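Long-range contacts in bifunctional cytochrome P450/NADPH--P450 reductase (Deinococcus aerius, PDB 7F3H), which probably hydroxylates substrates at the haem of its cytochrome P450 domain, drawing electrons from NADPH through a reductase domain of the same polypeptide: residues Gly25-Leu30 against Val438-Thr443; Thr52-Tyr57 against Lys353-Ala358; Phe328-Pro333 against Leu359-Leu364; Ala363-Pro368 against Ala393-Phe398. All blocks are in the same frame, centred on the assembly; numbering follows the deposited sequence.

Contact 1 (Gly25-Leu30 against Val438-Thr443)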
# COMPACT_ATOMS: atom_id res chain seq x y z
N GLY A 25 15.32 10.27 11.07
CA GLY A 25 14.60 11.06 10.09
C GLY A 25 13.17 10.58 9.89
O GLY A 25 12.69 9.65 10.54
N ASP A 26 12.48 11.28 8.98
CA ASP A 26 11.09 11.00 8.68
C ASP A 26 10.88 9.74 7.85
O ASP A 26 9.76 9.23 7.81
CB ASP A 26 10.49 12.16 7.88
CG ASP A 26 10.08 13.33 8.74
OD1 ASP A 26 9.70 13.08 9.91
OD2 ASP A 26 10.11 14.47 8.22
N ALA A 27 11.93 9.24 7.16
CA ALA A 27 11.83 8.11 6.25
C ALA A 27 13.17 7.39 6.07
O ALA A 27 13.83 7.59 5.04
CB ALA A 27 11.30 8.60 4.89
N PRO A 28 13.61 6.55 7.01
CA PRO A 28 14.94 5.92 6.90
C PRO A 28 15.15 5.03 5.68
O PRO A 28 16.32 4.79 5.29
CB PRO A 28 15.07 5.12 8.21
CG PRO A 28 13.72 5.20 8.90
CD PRO A 28 12.96 6.31 8.32
N VAL A 29 14.08 4.54 5.05
CA VAL A 29 14.28 3.77 3.82
C VAL A 29 15.03 4.60 2.78
O VAL A 29 15.76 4.04 1.95
CB VAL A 29 12.95 3.21 3.27
CG1 VAL A 29 12.13 4.29 2.63
CG2 VAL A 29 13.23 2.04 2.28
N LEU A 30 14.93 5.94 2.83
CA LEU A 30 15.68 6.75 1.85
C LEU A 30 17.18 6.78 2.16
O LEU A 30 18.03 6.82 1.25
CB LEU A 30 15.11 8.16 1.78
CG LEU A 30 13.64 8.22 1.36
CD1 LEU A 30 13.16 9.66 1.11
CD2 LEU A 30 13.43 7.35 0.15
N VAL A 438 8.65 13.02 2.27
CA VAL A 438 8.14 11.66 2.41
C VAL A 438 8.14 11.25 3.89
O VAL A 438 9.13 11.48 4.60
CB VAL A 438 8.97 10.68 1.57
CG1 VAL A 438 8.43 9.28 1.72
CG2 VAL A 438 8.95 11.13 0.12
N LYS A 439 7.03 10.72 4.37
CA LYS A 439 6.97 10.19 5.73
C LYS A 439 6.76 8.68 5.66
O LYS A 439 5.94 8.18 4.87
CB LYS A 439 5.86 10.86 6.56
CG LYS A 439 5.75 10.38 8.05
CD LYS A 439 6.79 10.88 9.06
CE LYS A 439 6.45 12.34 9.42
NZ LYS A 439 5.16 12.44 10.21
N GLN A 440 7.52 7.96 6.49
CA GLN A 440 7.51 6.51 6.59
C GLN A 440 6.89 6.08 7.92
O GLN A 440 7.35 6.49 8.99
CB GLN A 440 8.92 5.95 6.46
CG GLN A 440 8.87 4.44 6.31
CD GLN A 440 10.22 3.86 6.05
OE1 GLN A 440 11.26 4.53 6.22
NE2 GLN A 440 10.24 2.60 5.64
N SER A 441 5.86 5.24 7.84
CA SER A 441 5.27 4.50 8.94
C SER A 441 5.18 3.04 8.52
O SER A 441 6.21 2.41 8.22
CB SER A 441 3.90 5.07 9.27
OG SER A 441 3.02 4.93 8.16
N LEU A 442 3.98 2.45 8.49
CA LEU A 442 3.84 1.18 7.78
C LEU A 442 4.11 1.40 6.29
O LEU A 442 4.75 0.56 5.63
CB LEU A 442 2.45 0.58 8.01
CG LEU A 442 2.15 -0.87 7.59
CD1 LEU A 442 2.60 -1.85 8.68
CD2 LEU A 442 0.66 -1.10 7.18
N THR A 443 3.69 2.55 5.76
CA THR A 443 3.77 2.95 4.37
C THR A 443 4.58 4.24 4.25
O THR A 443 5.04 4.80 5.25
CB THR A 443 2.37 3.16 3.78
OG1 THR A 443 1.61 3.94 4.71
CG2 THR A 443 1.66 1.81 3.58
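The flat amide of Gln440 reaches Val29 and Pro28, which come to it from opposite sides of its plane: Val29 CG1 lies on one side, 3.9 Å from Gln440 CD, and Pro28 CD lies obliquely on the other, 3.2 Å from Gln440 OE1. At the oxygen end Val29 N, tilted 19° from the carbonyl plane, donates to Gln440 OE1 over 3.1 Å with an N-H...O angle of 167°. CG of Gln440 stands anti to its backbone N (chi1 -170°) and the chain runs extended beyond it, crossing the Val29 side chain at about a right angle. The other flat group, the Asp26 carboxylate, has OD1 3.4 Å from CE of Lys439. The ammonium bends away, leaving OD1 4.6 Å from Lys439 NZ, beyond a salt bridge; that charge pairs with Glu447 instead. Here the start of helix 28-38, probably helix A of the P450 fold, is tied to the hairpin of strands 438-440 and 444-446, whose turn in related P450s borders the substrate pocket. Gln440 N donates to Asp26 O at 2.9 Å, so one residue grips the incoming loop through both its backbone and its side chain. An alanine in place of Gln440 would probably leave Val29 N, at the first turn of the helix, without this acceptor and open a gap beside Val29 CG1 and Pro28 CD. Nearer the backbone, Ala27 CB packs 3.9 Å from Gln440 CB, and Leu30 CD1 rests 4.3 Å from Val438 CB.

Contact 2 (Thr52-Tyr57 against Lys353-Ala358)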
# COMPACT_ATOMS: atom_id res chain seq x y z
N THR A 52 21.17 -7.64 13.55
CA THR A 52 21.67 -7.41 12.20
C THR A 52 20.54 -7.03 11.25
O THR A 52 19.56 -7.77 11.11
CB THR A 52 22.33 -8.69 11.68
OG1 THR A 52 23.42 -9.05 12.55
CG2 THR A 52 22.83 -8.48 10.24
N LEU A 53 20.69 -5.89 10.55
CA LEU A 53 19.75 -5.52 9.49
C LEU A 53 20.43 -5.73 8.14
O LEU A 53 21.57 -5.29 7.93
CB LEU A 53 19.26 -4.06 9.63
CG LEU A 53 18.13 -3.53 8.70
CD1 LEU A 53 16.81 -4.28 8.90
CD2 LEU A 53 17.89 -2.04 8.92
N ILE A 54 19.78 -6.48 7.24
CA ILE A 54 20.30 -6.75 5.91
C ILE A 54 19.34 -6.17 4.88
O ILE A 54 18.12 -6.35 5.00
CB ILE A 54 20.53 -8.26 5.68
CG1 ILE A 54 21.40 -8.80 6.82
CG2 ILE A 54 21.15 -8.52 4.31
CD1 ILE A 54 21.73 -10.24 6.70
N GLN A 55 19.89 -5.46 3.88
CA GLN A 55 19.12 -4.85 2.80
C GLN A 55 19.54 -5.42 1.44
O GLN A 55 20.74 -5.46 1.13
CB GLN A 55 19.31 -3.32 2.80
CG GLN A 55 18.75 -2.62 4.05
CD GLN A 55 17.25 -2.45 4.00
OE1 GLN A 55 16.61 -2.61 2.96
NE2 GLN A 55 16.68 -2.09 5.13
N ALA A 56 18.56 -5.85 0.63
CA ALA A 56 18.83 -6.45 -0.67
C ALA A 56 18.09 -5.75 -1.80
O ALA A 56 16.89 -5.50 -1.69
CB ALA A 56 18.44 -7.90 -0.70
N TYR A 57 18.80 -5.52 -2.91
CA TYR A 57 18.29 -4.77 -4.06
C TYR A 57 18.85 -5.21 -5.42
O TYR A 57 18.38 -4.75 -6.45
CB TYR A 57 18.52 -3.27 -3.79
CG TYR A 57 19.93 -2.93 -3.35
CD1 TYR A 57 20.29 -3.06 -2.00
CD2 TYR A 57 20.88 -2.44 -4.25
CE1 TYR A 57 21.56 -2.79 -1.58
CE2 TYR A 57 22.16 -2.14 -3.81
CZ TYR A 57 22.49 -2.33 -2.48
OH TYR A 57 23.75 -2.03 -2.03
N LYS A 353 19.69 -19.33 9.07
CA LYS A 353 18.31 -19.63 9.44
C LYS A 353 17.77 -18.58 10.40
O LYS A 353 18.40 -18.27 11.42
CB LYS A 353 18.22 -21.02 10.06
CG LYS A 353 16.79 -21.53 10.17
CD LYS A 353 16.66 -22.79 11.01
CE LYS A 353 15.29 -23.42 10.83
NZ LYS A 353 14.93 -24.38 11.91
N GLY A 354 16.60 -18.04 10.07
CA GLY A 354 15.94 -17.03 10.87
C GLY A 354 16.35 -15.60 10.60
O GLY A 354 15.61 -14.68 10.97
N GLN A 355 17.47 -15.37 9.90
CA GLN A 355 17.86 -14.01 9.55
C GLN A 355 16.85 -13.40 8.58
O GLN A 355 16.44 -14.05 7.62
CB GLN A 355 19.27 -14.01 8.94
CG GLN A 355 19.77 -12.66 8.49
CD GLN A 355 19.81 -11.61 9.61
OE1 GLN A 355 20.47 -11.81 10.65
NE2 GLN A 355 19.14 -10.48 9.39
N GLN A 356 16.38 -12.18 8.89
CA GLN A 356 15.56 -11.39 7.97
C GLN A 356 16.42 -10.72 6.90
O GLN A 356 17.49 -10.18 7.20
CB GLN A 356 14.80 -10.29 8.73
CG GLN A 356 13.56 -10.73 9.46
CD GLN A 356 12.83 -9.55 10.06
OE1 GLN A 356 12.21 -8.77 9.36
NE2 GLN A 356 12.94 -9.40 11.37
N VAL A 357 15.92 -10.68 5.67
CA VAL A 357 16.49 -9.86 4.60
C VAL A 357 15.40 -8.96 4.06
O VAL A 357 14.34 -9.45 3.64
CB VAL A 357 17.09 -10.71 3.48
CG1 VAL A 357 17.70 -9.79 2.41
CG2 VAL A 357 18.11 -11.67 4.04
N ALA A 358 15.60 -7.65 4.20
CA ALA A 358 14.66 -6.68 3.66
C ALA A 358 14.89 -6.49 2.16
O ALA A 358 16.03 -6.34 1.71
CB ALA A 358 14.78 -5.35 4.42
O HOH W 1 17.14 -7.25 8.03
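Ile54 and Gln355 lie obliquely across each other where strand 51-56 runs parallel to strand 356-359 in the mixed five-stranded sheet, the main beta-sheet of the P450 fold. CD1 of Ile54 rests 3.6 Å from CG of Gln355, while its CG2 branch points to CG1 of Val357. Val357 CG1, anti to its backbone N (chi1 -179°), also packs 3.7 Å from Ala56 CB, and Leu65 of helix 59-65 touches both Val357 and Ala56. Gln55 and Ala358 are the bridged pair, with their side chains together on the other face of the sheet.

Gln355 crosses Thr52 at about a right angle and closes the splayed end of the pair. Its chain bends at chi2 (59°), which turns CD toward Thr52; from there NE2 gives one hydrogen to Thr52 O at 3.2 Å, from well above that carbonyl's plane, and the other to Gln356 O at 2.8 Å, in plane on a lone pair. A leucine in its place would probably leave Thr52 O and Gln356 O without this shared donor, so that the two strand ends are less firmly tied. Further along, Ala358 N donates to Ile54 O at 2.9 Å and Ala56 N to Ala358 O at 2.8 Å. Between the bridge and Gln355 the strands part, and a water fills in, accepting from Ile54 N at 2.9 Å and donating to Gln356 O.

Contact 3 (Phe328-Pro333 against Leu359-Leu364). With HEM (protoporphyrin IX containing Fe), chain E.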
# COMPACT_ATOMS: atom_id res chain seq x y z
N PHE A 328 8.54 4.31 -9.11
CA PHE A 328 9.22 5.38 -8.37
C PHE A 328 8.94 5.33 -6.87
O PHE A 328 9.84 5.62 -6.08
CB PHE A 328 8.85 6.80 -8.82
CG PHE A 328 9.62 7.33 -9.98
CD1 PHE A 328 10.57 6.55 -10.62
CD2 PHE A 328 9.60 8.69 -10.24
CE1 PHE A 328 11.33 7.07 -11.66
CE2 PHE A 328 10.37 9.25 -11.26
CZ PHE A 328 11.24 8.42 -11.98
N TRP A 329 7.69 5.09 -6.45
CA TRP A 329 7.27 5.39 -5.07
C TRP A 329 6.30 4.31 -4.55
O TRP A 329 5.18 4.59 -4.11
CB TRP A 329 6.64 6.79 -4.98
CG TRP A 329 7.66 7.90 -5.14
CD1 TRP A 329 7.79 8.77 -6.19
CD2 TRP A 329 8.70 8.23 -4.21
NE1 TRP A 329 8.86 9.63 -5.96
CE2 TRP A 329 9.44 9.30 -4.76
CE3 TRP A 329 9.08 7.73 -2.95
CZ2 TRP A 329 10.52 9.88 -4.10
CZ3 TRP A 329 10.15 8.30 -2.30
CH2 TRP A 329 10.86 9.36 -2.88
N SER A 330 6.73 3.06 -4.62
CA SER A 330 6.01 1.93 -4.03
C SER A 330 5.81 2.15 -2.52
O SER A 330 6.78 2.36 -1.77
CB SER A 330 6.80 0.66 -4.32
OG SER A 330 6.08 -0.52 -4.05
N THR A 331 4.56 2.07 -2.07
CA THR A 331 4.22 2.61 -0.76
C THR A 331 4.48 1.65 0.39
O THR A 331 4.54 2.10 1.55
CB THR A 331 2.76 3.09 -0.74
OG1 THR A 331 1.87 2.03 -1.10
CG2 THR A 331 2.57 4.26 -1.73
N ILE A 332 4.65 0.35 0.15
CA ILE A 332 5.29 -0.47 1.18
C ILE A 332 6.69 -0.79 0.68
O ILE A 332 6.88 -1.74 -0.10
CB ILE A 332 4.54 -1.76 1.53
CG1 ILE A 332 3.10 -1.50 2.00
CG2 ILE A 332 5.30 -2.45 2.65
CD1 ILE A 332 2.27 -2.80 2.27
N PRO A 333 7.69 -0.01 1.07
CA PRO A 333 9.00 -0.07 0.39
C PRO A 333 10.09 -0.96 1.02
O PRO A 333 11.20 -0.96 0.49
CB PRO A 333 9.43 1.40 0.41
CG PRO A 333 8.88 1.93 1.74
CD PRO A 333 7.59 1.13 2.00
N LEU A 359 13.81 -6.51 1.38
CA LEU A 359 13.88 -6.09 -0.02
C LEU A 359 13.85 -4.56 -0.10
O LEU A 359 12.82 -3.94 0.19
CB LEU A 359 12.74 -6.69 -0.84
CG LEU A 359 12.39 -8.16 -0.69
CD1 LEU A 359 11.29 -8.51 -1.65
CD2 LEU A 359 13.59 -9.01 -0.98
N LEU A 360 14.94 -3.96 -0.56
CA LEU A 360 15.02 -2.50 -0.63
C LEU A 360 14.37 -2.02 -1.94
O LEU A 360 15.03 -1.69 -2.93
CB LEU A 360 16.47 -2.05 -0.48
CG LEU A 360 16.73 -0.56 -0.37
CD1 LEU A 360 15.99 0.09 0.82
CD2 LEU A 360 18.24 -0.32 -0.30
N ILE A 361 13.03 -1.95 -1.89
CA ILE A 361 12.23 -1.76 -3.11
C ILE A 361 12.65 -0.54 -3.92
O ILE A 361 12.79 -0.66 -5.15
CB ILE A 361 10.74 -1.73 -2.76
CG1 ILE A 361 10.25 -3.03 -2.09
CG2 ILE A 361 9.88 -1.44 -3.99
CD1 ILE A 361 10.34 -4.31 -3.00
N PRO A 362 12.85 0.65 -3.35
CA PRO A 362 13.29 1.77 -4.18
C PRO A 362 14.59 1.49 -4.92
O PRO A 362 14.71 1.85 -6.10
CB PRO A 362 13.45 2.92 -3.19
CG PRO A 362 12.67 2.52 -2.03
CD PRO A 362 12.66 1.06 -1.95
N ALA A 363 15.56 0.86 -4.26
CA ALA A 363 16.81 0.57 -4.93
C ALA A 363 16.62 -0.50 -6.00
O ALA A 363 17.23 -0.43 -7.08
CB ALA A 363 17.87 0.17 -3.91
N LEU A 364 15.78 -1.51 -5.72
CA LEU A 364 15.47 -2.56 -6.70
C LEU A 364 14.71 -2.00 -7.91
O LEU A 364 15.01 -2.34 -9.07
CB LEU A 364 14.67 -3.67 -6.02
CG LEU A 364 14.05 -4.74 -6.92
CD1 LEU A 364 15.09 -5.65 -7.55
CD2 LEU A 364 13.08 -5.53 -6.14
CHA HEM E . -0.25 -7.63 1.12
CHB HEM E . -4.85 -6.08 1.11
CHC HEM E . -3.52 -2.20 -1.52
CHD HEM E . 1.11 -3.61 -1.25
C1A HEM E . -1.60 -7.55 1.34
C2A HEM E . -2.38 -8.47 2.13
C3A HEM E . -3.66 -8.08 2.11
C4A HEM E . -3.72 -6.84 1.36
CMA HEM E . -4.85 -8.79 2.82
CAA HEM E . -1.80 -9.75 2.77
CBA HEM E . -2.01 -10.89 1.78
CGA HEM E . -1.55 -12.24 2.33
O1A HEM E . -2.34 -13.21 2.17
O2A HEM E . -0.49 -12.38 3.02
C1B HEM E . -4.92 -4.92 0.37
C2B HEM E . -6.12 -4.16 0.05
C3B HEM E . -5.74 -3.12 -0.72
C4B HEM E . -4.30 -3.16 -0.84
CMB HEM E . -7.54 -4.58 0.46
CAB HEM E . -6.55 -1.94 -1.30
CBB HEM E . -7.84 -1.70 -1.03
C1C HEM E . -2.14 -2.23 -1.67
C2C HEM E . -1.32 -1.28 -2.44
C3C HEM E . -0.05 -1.71 -2.31
C4C HEM E . -0.03 -2.91 -1.54
CMC HEM E . -1.84 -0.02 -3.19
CAC HEM E . 1.26 -1.18 -2.87
CBC HEM E . 1.31 -0.11 -3.66
C1D HEM E . 1.15 -4.81 -0.58
C2D HEM E . 2.36 -5.57 -0.24
C3D HEM E . 1.96 -6.66 0.40
C4D HEM E . 0.52 -6.66 0.52
CMD HEM E . 3.83 -5.19 -0.58
CAD HEM E . 2.90 -7.72 0.94
CBD HEM E . 3.25 -7.22 2.31
CGD HEM E . 4.29 -8.08 2.95
O1D HEM E . 4.37 -7.97 4.20
O2D HEM E . 5.02 -8.84 2.24
NA HEM E . -2.45 -6.55 0.91
NB HEM E . -3.83 -4.29 -0.20
NC HEM E . -1.31 -3.20 -1.13
ND HEM E . 0.06 -5.51 -0.11
FE HEM E . -1.85 -4.96 -0.23
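Pro333 and Ile361 form the centre of the contact, with Ile361 N donating to Pro333 O at 3.2 Å. The bond is bent, 145° at the hydrogen, and the donor stands 31° out of the carbonyl plane. The same N-H also makes a weak bond back to Leu359 O, closing an inverse gamma turn centred on Leu360, so two carbonyl oxygens share one donor.

Apolar atoms wrap the Pro333 carbonyl: Ile361 CG1 lies 3.4 Å and Pro362 CD 3.5 Å from Pro333 O. With chi1 of Ile361 at -60°, CG1 lies beside the backbone N and CG2 anti to it, where CG2 meets Ser330 CB at 3.7 Å. Ile361 thus straddles the bend between Ser330 and Pro333.

One step further out, the intervening residues turn to the haem. Ile332 points away from Ile361 and puts CD1 3.7 Å from C1D of the porphyrin, and Thr331 OG1 comes within 3.4 Å of the vinyl carbon CBC. That hydroxyl is hydrogen-bonded to Thr271 O on the long helix 254-285, which fixes its position. Leu360 is the N-cap of helix 361-365, and its carbonyl takes the Leu364 N-H.

The segment 328-333 leaves helix 317-329, probably the K helix, and touches helix 254-285 through Thr331 and Ile332 and strand 444-446 through Pro333 on Ile444; Leu360 packs on helix 28-38, while strand 356-359 leads straight into helix 361-365.

Contact 4 (Ala363-Pro368 against Ala393-Phe398). With HEM (protoporphyrin IX containing Fe), chain E.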
# COMPACT_ATOMS: atom_id res chain seq x y z
N ALA A 363 15.56 0.86 -4.26
CA ALA A 363 16.81 0.57 -4.93
C ALA A 363 16.62 -0.50 -6.00
O ALA A 363 17.23 -0.43 -7.08
CB ALA A 363 17.87 0.17 -3.91
N LEU A 364 15.78 -1.51 -5.72
CA LEU A 364 15.47 -2.56 -6.70
C LEU A 364 14.71 -2.00 -7.91
O LEU A 364 15.01 -2.34 -9.07
CB LEU A 364 14.67 -3.67 -6.02
CG LEU A 364 14.05 -4.74 -6.92
CD1 LEU A 364 15.09 -5.65 -7.55
CD2 LEU A 364 13.08 -5.53 -6.14
N HIS A 365 13.70 -1.18 -7.65
CA HIS A 365 12.87 -0.62 -8.69
C HIS A 365 13.64 0.34 -9.59
O HIS A 365 13.11 0.76 -10.63
CB HIS A 365 11.68 0.07 -8.05
CG HIS A 365 10.57 -0.86 -7.69
ND1 HIS A 365 9.35 -0.42 -7.25
CD2 HIS A 365 10.49 -2.21 -7.76
CE1 HIS A 365 8.55 -1.46 -7.05
NE2 HIS A 365 9.22 -2.56 -7.36
N ARG A 366 14.85 0.73 -9.16
CA ARG A 366 15.72 1.63 -9.89
C ARG A 366 17.09 1.03 -10.19
O ARG A 366 18.06 1.77 -10.39
CB ARG A 366 15.90 2.91 -9.08
CG ARG A 366 14.67 3.73 -8.98
CD ARG A 366 15.06 4.97 -8.24
NE ARG A 366 13.89 5.66 -7.73
CZ ARG A 366 13.61 6.92 -8.01
NH1 ARG A 366 14.44 7.60 -8.79
NH2 ARG A 366 12.51 7.50 -7.51
N HIS A 367 17.22 -0.28 -10.18
CA HIS A 367 18.55 -0.88 -10.37
C HIS A 367 18.98 -0.74 -11.83
O HIS A 367 18.27 -1.19 -12.72
CB HIS A 367 18.55 -2.35 -9.97
CG HIS A 367 19.93 -2.87 -9.69
ND1 HIS A 367 20.91 -2.92 -10.65
CD2 HIS A 367 20.50 -3.30 -8.54
CE1 HIS A 367 22.02 -3.41 -10.12
NE2 HIS A 367 21.80 -3.63 -8.84
N PRO A 368 20.15 -0.15 -12.10
CA PRO A 368 20.55 0.06 -13.52
C PRO A 368 20.66 -1.21 -14.33
O PRO A 368 20.44 -1.17 -15.55
CB PRO A 368 21.91 0.76 -13.43
CG PRO A 368 22.31 0.76 -11.97
CD PRO A 368 21.09 0.45 -11.14
N ALA A 393 12.33 -10.24 -11.45
CA ALA A 393 12.39 -10.08 -10.00
C ALA A 393 12.63 -8.64 -9.59
O ALA A 393 12.89 -8.39 -8.41
CB ALA A 393 13.45 -10.99 -9.39
N ALA A 394 12.55 -7.69 -10.52
CA ALA A 394 12.91 -6.30 -10.23
C ALA A 394 11.71 -5.38 -10.04
O ALA A 394 11.89 -4.15 -9.98
CB ALA A 394 13.85 -5.75 -11.33
N TYR A 395 10.49 -5.91 -10.00
CA TYR A 395 9.28 -5.10 -9.84
C TYR A 395 8.34 -5.82 -8.88
O TYR A 395 7.61 -6.74 -9.27
CB TYR A 395 8.62 -4.85 -11.18
CG TYR A 395 7.49 -3.87 -11.16
CD1 TYR A 395 7.70 -2.55 -10.78
CD2 TYR A 395 6.20 -4.24 -11.56
CE1 TYR A 395 6.66 -1.62 -10.76
CE2 TYR A 395 5.17 -3.33 -11.56
CZ TYR A 395 5.41 -2.02 -11.15
OH TYR A 395 4.43 -1.08 -11.15
N LYS A 396 8.33 -5.39 -7.62
CA LYS A 396 7.61 -6.10 -6.56
C LYS A 396 6.78 -5.16 -5.68
O LYS A 396 6.80 -5.29 -4.45
CB LYS A 396 8.63 -6.86 -5.72
CG LYS A 396 9.39 -7.98 -6.43
CD LYS A 396 8.44 -8.96 -7.06
CE LYS A 396 9.00 -10.35 -7.01
NZ LYS A 396 7.93 -11.29 -7.40
N PRO A 397 5.98 -4.26 -6.27
CA PRO A 397 5.22 -3.32 -5.42
C PRO A 397 4.07 -3.98 -4.69
O PRO A 397 3.57 -3.43 -3.70
CB PRO A 397 4.72 -2.26 -6.40
CG PRO A 397 4.61 -2.97 -7.68
CD PRO A 397 5.62 -4.11 -7.69
N PHE A 398 3.61 -5.13 -5.17
CA PHE A 398 2.52 -5.87 -4.54
C PHE A 398 3.04 -7.16 -3.91
O PHE A 398 2.38 -8.20 -3.94
CB PHE A 398 1.39 -6.12 -5.54
CG PHE A 398 0.69 -4.85 -5.99
CD1 PHE A 398 -0.18 -4.16 -5.14
CD2 PHE A 398 0.94 -4.30 -7.25
CE1 PHE A 398 -0.82 -2.99 -5.54
CE2 PHE A 398 0.32 -3.11 -7.67
CZ PHE A 398 -0.58 -2.46 -6.81
CHA HEM E . -0.25 -7.63 1.12
CHB HEM E . -4.85 -6.08 1.11
CHC HEM E . -3.52 -2.20 -1.52
CHD HEM E . 1.11 -3.61 -1.25
C1A HEM E . -1.60 -7.55 1.34
C2A HEM E . -2.38 -8.47 2.13
C3A HEM E . -3.66 -8.08 2.11
C4A HEM E . -3.72 -6.84 1.36
CMA HEM E . -4.85 -8.79 2.82
CAA HEM E . -1.80 -9.75 2.77
CBA HEM E . -2.01 -10.89 1.78
CGA HEM E . -1.55 -12.24 2.33
O1A HEM E . -2.34 -13.21 2.17
O2A HEM E . -0.49 -12.38 3.02
C1B HEM E . -4.92 -4.92 0.37
C2B HEM E . -6.12 -4.16 0.05
C3B HEM E . -5.74 -3.12 -0.72
C4B HEM E . -4.30 -3.16 -0.84
CMB HEM E . -7.54 -4.58 0.46
CAB HEM E . -6.55 -1.94 -1.30
CBB HEM E . -7.84 -1.70 -1.03
C1C HEM E . -2.14 -2.23 -1.67
C2C HEM E . -1.32 -1.28 -2.44
C3C HEM E . -0.05 -1.71 -2.31
C4C HEM E . -0.03 -2.91 -1.54
CMC HEM E . -1.84 -0.02 -3.19
CAC HEM E . 1.26 -1.18 -2.87
CBC HEM E . 1.31 -0.11 -3.66
C1D HEM E . 1.15 -4.81 -0.58
C2D HEM E . 2.36 -5.57 -0.24
C3D HEM E . 1.96 -6.66 0.40
C4D HEM E . 0.52 -6.66 0.52
CMD HEM E . 3.83 -5.19 -0.58
CAD HEM E . 2.90 -7.72 0.94
CBD HEM E . 3.25 -7.22 2.31
CGD HEM E . 4.29 -8.08 2.95
O1D HEM E . 4.37 -7.97 4.20
O2D HEM E . 5.02 -8.84 2.24
NA HEM E . -2.45 -6.55 0.91
NB HEM E . -3.83 -4.29 -0.20
NC HEM E . -1.31 -3.20 -1.13
ND HEM E . 0.06 -5.51 -0.11
FE HEM E . -1.85 -4.96 -0.23
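The loop entering the haem-binding cysteine pocket, residues 393-398, is pinned to helix 361-365 by His365 and Leu364. It leads into the P450 signature sequence, where Phe398 is joined by a backbone hydrogen bond to Cys405, probably the iron's thiolate ligand as in the family. Phe398 CE1 lies 3.6 Å from C3C of the porphyrin, and Pro397 O approaches the haem vinyl at CAC.

His365 carries the grip: Lys396 N donates to its NE2 at 3.0 Å, almost in the imidazole plane. Over one face of that ring lies Tyr395 CD1, offset toward the rim, the two rings oblique at 33°. CD of Pro397 meanwhile sits over the centre of the Tyr395 ring, and the Tyr395 hydroxyl hydrogen-bonds to Asp323 O on helix 317-329. Beside the histidine, Leu364 CG is anti to its backbone N (chi1 170°), and CD1 touches Ala394 CA at 3.5 Å.

Because NE2 accepts the Lys396 N-H, while ND1 makes a weak hydrogen bond with Leu326 O, the ring is consistent with a neutral imidazole carrying its proton on ND1, joining the loop to helix 317-329.

How the contacts relate
Contacts 3 and 4 share Ala363 and Leu364 of helix 361-365, have centres about 7 Å apart and both touch the haem, one through Thr331 and Ile332, the other through Pro397 and Phe398. Between them Ser330 OG lies 3.2 Å from Pro397 CB. Contact 2 joins contact 3 both along the chain and from backbone to backbone: strand 356-359 runs into that helix, and Ala56 O probably accepts a hydrogen bond from Leu360 N at 2.7 Å. Contact 1, whose segments enclose the other three along the chain, meets contact 3 at Val29 CG2 and Leu360 CD1, 3.7 Å apart; its Gln440 side chain is about 12 Å from the haem.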